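Local coordinates for protein RsfP (Uncultured bacterium, PDB 4GLJ) that catalyses the phosphate-dependent cleavage of methylthioadenosine as a methylthioadenosine phosphorylase, and also binds the dye rhodamine B, at the interface of chains A and B. Numbering follows the deposited sequence. Chains: chain A/B, RsfP.

Contact 1 and contact 2 are neighbouring patches of one A/B interface, the centres of their C-alpha atoms about 10 Å apart. Helix 182-190 of chain B runs through both, and B:Trp187 belongs to each, giving its five-membered ring to A:Met191 in contact 1 and the CE3/CZ3 part of its six-membered ring to A:Ile118 in contact 2. In chain A, contact 1 uses the end of helix 182-190 and the loop after it, whereas contact 2 uses strand 116-119. The deposited assembly holds three RsfP copies, consistent with the trimers common in this phosphorylase family, so one helix probably helps to dock adjacent subunits in two places.

Contact 1: the interface of chains A and B. Residues chain A 190-192; chain B 186-187, 190.
A:Met191 lays its side chain over one face of the B:Trp187 indole. Its CG sits 3.7 Å from the centroid of the five-membered ring, a CH-pi contact, while the sulfur SD stands 3.9 Å from B:Trp187 CE2. The chain then bends at chi3 (44°), which brings the methyl CE back over the middle of the indole, 4.0 Å above its plane. Methionine suits this place because its unbranched, flexible thioether can follow a flat surface, and tryptophan offers a broad aromatic face to receive it.

Beside this apolar pair lies a polar one. The amide nitrogen NE2 of B:Gln190 donates a hydrogen bond of 3.0 Å to the backbone O of A:Gln190. The acceptor lies close to the plane of the donor amide, but the donor stands well above the carbonyl plane, off the lone-pair directions, and the bond is also bent at the hydrogen (145°). The same NE2 is 3.4 Å from A:Gln190 CG, and the two glutamine amides are moderately inclined to each other. A glutamine is long enough to carry an N-H across to a carbonyl at the end of the partner's helix 182-190; B:Gln190 does so with CG anti to its backbone N (chi1 165°) and the chain extended beyond.

Farther out, A:Gln192 meets B:His186 through carbon atoms, its amide nearly parallel to the imidazole. The positive phi of A:Gln192 turns the chain just after A:Met191, and B:His186 and B:Trp187 project from consecutive positions of the chain B helix. At this outer margin, A:Gln192 CG lies 3.9 Å from B:His186 CE1.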
ATOM      1  N   GLN A 190      13.644  -5.494 -10.870  1.00 31.78           N
ATOM      2  CA  GLN A 190      14.516  -6.141  -9.900  1.00 35.82           C
ATOM      3  C   GLN A 190      13.689  -7.220  -9.131  1.00 35.50           C
ATOM      4  O   GLN A 190      14.237  -8.230  -8.641  1.00 39.00           O
ATOM      5  CB  GLN A 190      15.132  -5.050  -8.975  1.00 39.15           C
ATOM      6  CG  GLN A 190      15.785  -5.575  -7.706  1.00 50.63           C
ATOM      7  CD  GLN A 190      16.265  -4.446  -6.792  1.00 56.70           C
ATOM      8  OE1 GLN A 190      16.715  -3.401  -7.264  1.00 61.98           O
ATOM      9  NE2 GLN A 190      16.146  -4.646  -5.494  1.00 62.72           N
ATOM     10  N   MET A 191      12.372  -7.025  -9.054  1.00 33.39           N
ATOM     11  CA  MET A 191      11.496  -8.009  -8.358  1.00 38.48           C
ATOM     12  C   MET A 191      11.159  -9.142  -9.322  1.00 37.34           C
ATOM     13  O   MET A 191      10.380  -9.984  -8.977  1.00 42.26           O
ATOM     14  CB  MET A 191      10.150  -7.388  -7.954  1.00 38.43           C
ATOM     15  CG  MET A 191      10.198  -6.328  -6.871  1.00 42.91           C
ATOM     16  SD  MET A 191       8.745  -5.237  -6.963  1.00 42.34           S
ATOM     17  CE  MET A 191       7.393  -6.314  -7.200  1.00 35.05           C
ATOM     18  N   GLN A 192      11.723  -9.125 -10.530  1.00 35.87           N
ATOM     19  CA  GLN A 192      11.481 -10.164 -11.582  1.00 39.10           C
ATOM     20  C   GLN A 192      10.069 -10.128 -12.150  1.00 35.65           C
ATOM     21  O   GLN A 192       9.562 -11.158 -12.526  1.00 39.15           O
ATOM     22  CB  GLN A 192      11.668 -11.583 -11.044  1.00 42.87           C
ATOM     23  CG  GLN A 192      12.797 -11.773 -10.072  1.00 51.74           C
ATOM     24  CD  GLN A 192      14.087 -11.915 -10.792  1.00 55.44           C
ATOM     25  OE1 GLN A 192      14.598 -13.012 -10.923  1.00 62.11           O
ATOM     26  NE2 GLN A 192      14.615 -10.800 -11.293  1.00 56.06           N
TER
ATOM     27  N   HIS B 186       8.615 -15.174  -3.213  1.00 25.43           N
ATOM     28  CA  HIS B 186       9.961 -14.995  -3.771  0.50 27.21           C
ATOM     29  C   HIS B 186      10.461 -13.599  -3.517  1.00 27.64           C
ATOM     30  O   HIS B 186      11.642 -13.377  -3.137  1.00 27.60           O
ATOM     31  CB  HIS B 186       9.949 -15.240  -5.280  0.50 29.06           C
ATOM     32  CG  HIS B 186      11.295 -15.058  -5.919  0.50 33.32           C
ATOM     33  ND1 HIS B 186      11.714 -13.877  -6.395  0.50 35.06           N
ATOM     34  CD2 HIS B 186      12.333 -15.953  -6.122  0.50 38.60           C
ATOM     35  CE1 HIS B 186      12.953 -14.004  -6.884  0.50 40.07           C
ATOM     36  NE2 HIS B 186      13.336 -15.277  -6.709  0.50 41.99           N
ATOM     37  N   TRP B 187       9.598 -12.616  -3.777  1.00 24.62           N
ATOM     38  CA  TRP B 187       9.990 -11.213  -3.551  1.00 26.33           C
ATOM     39  C   TRP B 187      10.316 -10.921  -2.047  1.00 25.03           C
ATOM     40  O   TRP B 187      11.330 -10.272  -1.732  1.00 26.85           O
ATOM     41  CB  TRP B 187       8.837 -10.288  -4.060  1.00 27.81           C
ATOM     42  CG  TRP B 187       8.990  -8.793  -3.772  1.00 29.33           C
ATOM     43  CD1 TRP B 187      10.129  -8.002  -3.768  1.00 33.39           C
ATOM     44  CD2 TRP B 187       7.874  -7.884  -3.466  1.00 30.58           C
ATOM     45  NE1 TRP B 187       9.808  -6.665  -3.503  1.00 39.04           N
ATOM     46  CE2 TRP B 187       8.444  -6.553  -3.322  1.00 36.35           C
ATOM     47  CE3 TRP B 187       6.474  -8.063  -3.334  1.00 29.03           C
ATOM     48  CZ2 TRP B 187       7.649  -5.437  -3.020  1.00 40.60           C
ATOM     49  CZ3 TRP B 187       5.670  -6.921  -3.075  1.00 31.30           C
ATOM     50  CH2 TRP B 187       6.254  -5.646  -2.918  1.00 37.42           C
ATOM     51  N   GLN B 190      13.649 -12.099  -1.336  1.00 31.78           N
ATOM     52  CA  GLN B 190      14.698 -11.261  -1.900  1.00 35.82           C
ATOM     53  C   GLN B 190      14.888 -10.015  -0.978  1.00 35.50           C
ATOM     54  O   GLN B 190      15.985  -9.421  -0.907  1.00 39.00           O
ATOM     55  CB  GLN B 190      14.313 -10.900  -3.366  1.00 39.15           C
ATOM     56  CG  GLN B 190      15.115  -9.763  -3.981  1.00 50.63           C
ATOM     57  CD  GLN B 190      14.610  -9.386  -5.374  1.00 56.70           C
ATOM     58  OE1 GLN B 190      14.177 -10.247  -6.143  1.00 61.98           O
ATOM     59  NE2 GLN B 190      14.643  -8.106  -5.688  1.00 62.72           N
TER

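Contact 2: the interface of chains A and B. Residues chain A 117-120, 201; chain B 122, 181, 183-184, 187.
B:Glu184, on helix 182-190 of this phosphorylase-superfamily protein, reaches strand 116-119 of chain A. From CB the chain leaves with CG anti to the carbonyl carbon (chi1 -73°) and continues extended. CG packs 4.0 Å from A:Ile118 CA, and CD, the carboxylate carbon, sets its two oxygens in different directions. OE2 accepts the backbone N-H of A:Asp119 at 2.8 Å, a nearly straight bond (168° at H) made with the anti lone pair. The other oxygen, OE1, turns back within chain B and takes the N-H of B:Thr181 from above the carboxylate plane. Glutamate suits the place because its two oxygens can join a strand amide to the residue that caps its own helix; an alanine here would probably leave both N-H groups without these acceptors and open a gap beside A:Ile118.

B:Thr181 joins the same network from just before the helix. Its hydroxyl OG1 donates to A:Met117 O at 2.7 Å, nearly along the C=O axis, and accepts the backbone N-H of B:Glu184, completing a capping box. OG1 sits between the backbone N and carbonyl carbon (chi1 71°), a placement that lets it serve both partners.

Branched A:Ile118 divides its contacts: CG1 meets B:Ala183 CB at 3.7 Å, where a small methyl lets the strand come close, and CG2 meets B:Trp187 CZ3 at 3.8 Å, on the face that A:Met191 covers. A:Met120 points its tip towards the six-membered ring, but its sulfur fit is doubtful. Beyond A:Ile118, the extended B:Lys122 sends NZ to A:Asp119 O, 3.0 Å away and above the carbonyl plane. The same NZ of B:Lys122 also makes a long salt bridge of 3.6 Å to A:Asp119 OD1.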
ATOM      1  N   MET A 117       1.645 -13.308 -10.193  1.00 21.30           N
ATOM      2  CA  MET A 117       1.144 -11.928 -10.042  0.50 21.42           C
ATOM      3  C   MET A 117       1.708 -11.386  -8.764  1.00 21.78           C
ATOM      4  O   MET A 117       2.006 -12.170  -7.809  1.00 23.00           O
ATOM      5  CB  MET A 117      -0.363 -11.927  -9.870  0.50 21.22           C
ATOM      6  CG  MET A 117      -1.112 -12.324 -11.102  0.50 20.70           C
ATOM      7  SD  MET A 117      -2.849 -12.362 -10.721  0.50 24.55           S
ATOM      8  CE  MET A 117      -3.367 -10.726 -11.203  0.50 23.84           C
ATOM      9  N   ILE A 118       1.906 -10.067  -8.710  1.00 22.63           N
ATOM     10  CA  ILE A 118       2.309  -9.446  -7.436  1.00 21.72           C
ATOM     11  C   ILE A 118       1.322  -8.275  -7.255  1.00 23.26           C
ATOM     12  O   ILE A 118       1.170  -7.480  -8.166  1.00 21.00           O
ATOM     13  CB  ILE A 118       3.749  -8.905  -7.528  1.00 21.55           C
ATOM     14  CG1 ILE A 118       4.778 -10.104  -7.710  1.00 20.37           C
ATOM     15  CG2 ILE A 118       3.951  -7.996  -6.301  1.00 21.55           C
ATOM     16  CD1 ILE A 118       6.245  -9.756  -7.877  1.00 24.90           C
ATOM     17  N   ASP A 119       0.623  -8.228  -6.109  1.00 21.12           N
ATOM     18  CA  ASP A 119      -0.376  -7.213  -5.873  1.00 22.46           C
ATOM     19  C   ASP A 119       0.233  -6.007  -5.187  1.00 22.32           C
ATOM     20  O   ASP A 119       0.471  -6.031  -3.982  1.00 21.32           O
ATOM     21  CB  ASP A 119      -1.512  -7.760  -5.029  1.00 20.38           C
ATOM     22  CG  ASP A 119      -2.673  -6.778  -4.908  1.00 22.31           C
ATOM     23  OD1 ASP A 119      -2.624  -5.683  -5.502  1.00 22.27           O
ATOM     24  OD2 ASP A 119      -3.658  -7.135  -4.211  1.00 25.60           O
ATOM     25  N   MET A 120       0.535  -4.972  -5.970  0.65 20.64           N
ATOM     26  CA  MET A 120       0.995  -3.684  -5.406  0.65 20.57           C
ATOM     27  C   MET A 120      -0.113  -2.639  -5.235  0.65 20.68           C
ATOM     28  O   MET A 120       0.191  -1.505  -4.893  0.65 20.60           O
ATOM     29  CB  MET A 120       2.048  -3.056  -6.344  0.65 21.95           C
ATOM     30  CG  MET A 120       3.288  -3.955  -6.448  0.65 24.95           C
ATOM     31  SD  MET A 120       4.069  -4.380  -4.879  0.65 27.31           S
ATOM     32  CE  MET A 120       4.434  -2.812  -4.137  0.65 27.66           C
ATOM     33  N   MET A 201      -5.547  -7.318 -10.128  1.00 23.11           N
ATOM     34  CA  MET A 201      -5.774  -7.385  -8.671  1.00 19.15           C
ATOM     35  C   MET A 201      -6.677  -6.225  -8.304  1.00 20.36           C
ATOM     36  O   MET A 201      -6.404  -5.102  -8.697  1.00 21.06           O
ATOM     37  CB  MET A 201      -4.446  -7.314  -7.900  1.00 18.89           C
ATOM     38  CG  MET A 201      -3.577  -8.568  -8.043  1.00 21.29           C
ATOM     39  SD  MET A 201      -4.317  -9.887  -7.018  1.00 25.99           S
ATOM     40  CE  MET A 201      -3.129 -11.205  -7.244  1.00 24.62           C
TER
ATOM     41  N   LYS B 122      -1.766  -2.278   3.955  1.00 20.16           N
ATOM     42  CA  LYS B 122      -2.236  -1.242   3.021  1.00 24.22           C
ATOM     43  C   LYS B 122      -3.309  -0.375   3.589  1.00 29.64           C
ATOM     44  O   LYS B 122      -3.340   0.872   3.377  1.00 29.31           O
ATOM     45  CB  LYS B 122      -2.745  -1.953   1.762  1.00 24.22           C
ATOM     46  CG  LYS B 122      -1.624  -2.707   0.998  1.00 24.81           C
ATOM     47  CD  LYS B 122      -2.252  -3.588  -0.080  1.00 28.59           C
ATOM     48  CE  LYS B 122      -1.172  -4.433  -0.823  1.00 29.02           C
ATOM     49  NZ  LYS B 122      -1.664  -4.972  -2.115  1.00 30.83           N
ATOM     50  N   THR B 181       1.010 -14.992  -3.215  1.00 24.25           N
ATOM     51  CA  THR B 181       1.340 -15.722  -4.450  1.00 22.48           C
ATOM     52  C   THR B 181       2.809 -16.213  -4.347  1.00 22.92           C
ATOM     53  O   THR B 181       3.552 -15.682  -3.516  1.00 22.14           O
ATOM     54  CB  THR B 181       1.218 -14.804  -5.715  1.00 22.35           C
ATOM     55  OG1 THR B 181       2.311 -13.866  -5.685  1.00 19.31           O
ATOM     56  CG2 THR B 181      -0.136 -14.027  -5.777  1.00 20.95           C
ATOM     57  N   ALA B 183       5.170 -15.619  -6.482  1.00 21.73           N
ATOM     58  CA  ALA B 183       6.034 -14.479  -6.838  1.00 23.20           C
ATOM     59  C   ALA B 183       6.179 -13.489  -5.681  1.00 22.15           C
ATOM     60  O   ALA B 183       7.259 -12.899  -5.507  1.00 23.08           O
ATOM     61  CB  ALA B 183       5.519 -13.727  -8.108  1.00 24.38           C
ATOM     62  N   GLU B 184       5.127 -13.303  -4.899  1.00 22.51           N
ATOM     63  CA  GLU B 184       5.236 -12.440  -3.728  1.00 24.87           C
ATOM     64  C   GLU B 184       6.149 -13.079  -2.699  1.00 22.27           C
ATOM     65  O   GLU B 184       7.035 -12.376  -2.184  1.00 23.79           O
ATOM     66  CB  GLU B 184       3.871 -12.134  -3.080  1.00 21.46           C
ATOM     67  CG  GLU B 184       3.022 -11.158  -3.923  1.00 22.32           C
ATOM     68  CD  GLU B 184       1.505 -11.210  -3.635  1.00 25.56           C
ATOM     69  OE1 GLU B 184       0.982 -12.044  -2.766  1.00 23.55           O
ATOM     70  OE2 GLU B 184       0.803 -10.337  -4.249  1.00 25.82           O
ATOM     71  N   TRP B 187       9.598 -12.616  -3.777  1.00 24.62           N
ATOM     72  CA  TRP B 187       9.990 -11.213  -3.551  1.00 26.33           C
ATOM     73  C   TRP B 187      10.316 -10.921  -2.047  1.00 25.03           C
ATOM     74  O   TRP B 187      11.330 -10.272  -1.732  1.00 26.85           O
ATOM     75  CB  TRP B 187       8.837 -10.288  -4.060  1.00 27.81           C
ATOM     76  CG  TRP B 187       8.990  -8.793  -3.772  1.00 29.33           C
ATOM     77  CD1 TRP B 187      10.129  -8.002  -3.768  1.00 33.39           C
ATOM     78  CD2 TRP B 187       7.874  -7.884  -3.466  1.00 30.58           C
ATOM     79  NE1 TRP B 187       9.808  -6.665  -3.503  1.00 39.04           N
ATOM     80  CE2 TRP B 187       8.444  -6.553  -3.322  1.00 36.35           C
ATOM     81  CE3 TRP B 187       6.474  -8.063  -3.334  1.00 29.03           C
ATOM     82  CZ2 TRP B 187       7.649  -5.437  -3.020  1.00 40.60           C
ATOM     83  CZ3 TRP B 187       5.670  -6.921  -3.075  1.00 31.30           C
ATOM     84  CH2 TRP B 187       6.254  -5.646  -2.918  1.00 37.42           C
TER